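Local coordinates for putative NADH dehydrogenase/NAD(P)H nitroreductase (Bacteroides thetaiotaomicron VPI-5482, PDB 3KWK) that binds flavin mononucleotide and, as a member of the nitroreductase family, probably catalyses NAD(P)H-dependent oxidoreduction, at the interface of chains A and B. Sequence-based numbering; all coordinates share one arbitrary frame. Chains: chain A/B, Putative NADH dehydrogenase/NAD(P)H nitroreductase.

The interface of chains A and B. Residues chain A 40-41, 44-46, 107; chain B 16-17, 19, 106, 164.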
# COMPACT_ATOMS: atom_id res chain seq x y z
N ARG A 40 3.41 -14.16 0.76
CA ARG A 40 4.73 -13.75 0.31
C ARG A 40 4.69 -12.35 -0.29
O ARG A 40 5.61 -11.55 -0.08
CB ARG A 40 5.26 -14.75 -0.70
CG ARG A 40 6.65 -14.50 -1.23
CD ARG A 40 7.04 -15.65 -2.13
NE ARG A 40 7.81 -16.67 -1.41
CZ ARG A 40 7.28 -17.62 -0.63
NH1 ARG A 40 5.96 -17.72 -0.47
NH2 ARG A 40 8.07 -18.50 -0.01
N ALA A 41 3.61 -12.04 -1.03
CA ALA A 41 3.44 -10.73 -1.57
C ALA A 41 3.34 -9.66 -0.44
O ALA A 41 4.03 -8.62 -0.45
CB ALA A 41 2.20 -10.63 -2.52
N SER A 44 6.56 -8.67 1.13
CA SER A 44 7.51 -7.97 0.22
C SER A 44 7.32 -6.47 0.26
O SER A 44 8.07 -5.75 -0.40
CB SER A 44 7.30 -8.44 -1.21
OG SER A 44 7.48 -9.86 -1.28
N ALA A 45 6.36 -6.00 1.05
CA ALA A 45 6.16 -4.55 1.22
C ALA A 45 7.42 -3.79 1.70
O ALA A 45 8.31 -4.34 2.38
CB ALA A 45 5.02 -4.30 2.24
N PRO A 46 7.46 -2.48 1.41
CA PRO A 46 8.47 -1.64 2.03
C PRO A 46 8.13 -1.53 3.53
O PRO A 46 7.00 -1.86 3.92
CB PRO A 46 8.30 -0.29 1.34
CG PRO A 46 6.85 -0.27 0.89
CD PRO A 46 6.59 -1.70 0.49
N ASN A 107 -0.27 -5.08 -1.48
CA ASN A 107 0.36 -6.22 -2.17
C ASN A 107 -0.52 -7.47 -2.18
O ASN A 107 -0.57 -8.19 -3.17
CB ASN A 107 1.70 -6.54 -1.55
CG ASN A 107 2.81 -5.64 -2.03
OD1 ASN A 107 2.61 -4.77 -2.91
ND2 ASN A 107 4.01 -5.85 -1.47
N ILE B 16 6.15 -7.31 -7.67
CA ILE B 16 6.03 -7.14 -6.24
C ILE B 16 7.29 -7.68 -5.51
O ILE B 16 7.80 -7.07 -4.55
CB ILE B 16 4.76 -7.85 -5.71
CG1 ILE B 16 3.50 -7.05 -6.09
CG2 ILE B 16 4.82 -8.09 -4.18
CD1 ILE B 16 2.14 -7.83 -6.01
N PHE B 17 7.77 -8.84 -5.95
CA PHE B 17 8.95 -9.45 -5.33
C PHE B 17 10.26 -8.72 -5.67
O PHE B 17 11.19 -8.73 -4.86
CB PHE B 17 9.07 -10.93 -5.72
CG PHE B 17 7.88 -11.78 -5.32
CD1 PHE B 17 7.09 -11.50 -4.22
CD2 PHE B 17 7.55 -12.88 -6.09
CE1 PHE B 17 5.98 -12.34 -3.91
CE2 PHE B 17 6.48 -13.70 -5.78
CZ PHE B 17 5.68 -13.40 -4.68
N ARG B 19 10.60 -5.35 -6.39
CA ARG B 19 10.66 -3.98 -5.95
C ARG B 19 11.65 -3.83 -4.77
O ARG B 19 11.68 -4.67 -3.85
CB ARG B 19 9.28 -3.48 -5.51
CG ARG B 19 9.19 -2.06 -5.02
CD ARG B 19 8.19 -1.81 -3.87
NE ARG B 19 8.52 -2.69 -2.73
CZ ARG B 19 9.52 -2.48 -1.87
NH1 ARG B 19 10.24 -1.35 -1.90
NH2 ARG B 19 9.78 -3.40 -0.95
N GLN B 106 2.39 2.68 -2.48
CA GLN B 106 2.93 1.37 -2.83
C GLN B 106 2.68 1.11 -4.32
O GLN B 106 3.55 0.57 -5.03
CB GLN B 106 2.29 0.23 -2.01
CG GLN B 106 2.72 -1.19 -2.39
CD GLN B 106 4.19 -1.45 -2.24
OE1 GLN B 106 4.95 -0.58 -1.76
NE2 GLN B 106 4.62 -2.66 -2.62
N LYS B 164 12.19 -11.04 2.19
CA LYS B 164 11.67 -10.85 3.52
C LYS B 164 10.78 -11.97 4.00
O LYS B 164 10.29 -11.94 5.12
CB LYS B 164 10.87 -9.56 3.60
CG LYS B 164 11.56 -8.29 3.07
CD LYS B 164 10.71 -7.07 3.48
CE LYS B 164 11.29 -5.77 3.01
NZ LYS B 164 10.80 -5.44 1.67
O HOH W 1 6.86 -5.07 -2.82
O HOH W 2 10.00 -6.43 -2.83
O HOH W 3 10.26 -10.30 0.21
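B:Gln106 and A:Asn107 meet amide to amide where the 97-114 helices of two copies of the protein pack together, in a two-fold interface of the kind through which nitroreductases form dimers. From CB, the side chain of A:Asn107 leads to its amide carbon CG, which packs against the CG2 methyl of B:Ile16. Beyond it, OD1 accepts a hydrogen bond from B:Gln106 NE2 at 2.9 Å, while ND2 also lies against that methyl, bonds water 1 and donates to A:Ala41 O, a backbone carbonyl oxygen near the C-terminal end of helix 32-43, from above the carbonyl plane. The two amide planes stand 62° apart, and the bond runs 155° at the hydrogen. Asparagine suits this place because one short, flat group both accepts and donates; an alanine here would probably leave B:Gln106 NE2 without its acceptor and A:Ala41 O without this donor. Branched B:Ile16 supplies an apolar surface for the amide. B:Gln106 CG is anti to the backbone N (chi1 176°), and a turn at chi2 carries its amide across; its CD lies 3.6 Å from A:Pro46 CD, the side chains crossing at a slant.

The CG and CD methylenes of A:Arg40 pass over one face of the B:Phe17 ring near its CE1–CZ rim, CG 3.5 Å from CE1; arginine's long aliphatic stem suits this flat apolar ring. Small A:Ala41 lets its backbone N reach the ring edge, in plane. The short A:Ser44 hydroxyl OG donates to A:Arg40 O at 2.8 Å and fits beside B:Phe17 CD1.

Two side chains that also bind FMN reach chain A's loop. B:Arg19 NH2 donates to A:Ser44 O at 3.0 Å, nearly straight, with A:Pro46 CD over one guanidinium face; its flat array lets NE bind water 1. Long B:Lys164 brings NZ to A:Ala45 O at 2.8 Å. These links may couple flavin binding to dimer assembly. Water 1 joins A:Ser44 O to B:Ile16 O, lying 2.8 Å from each carbonyl oxygen.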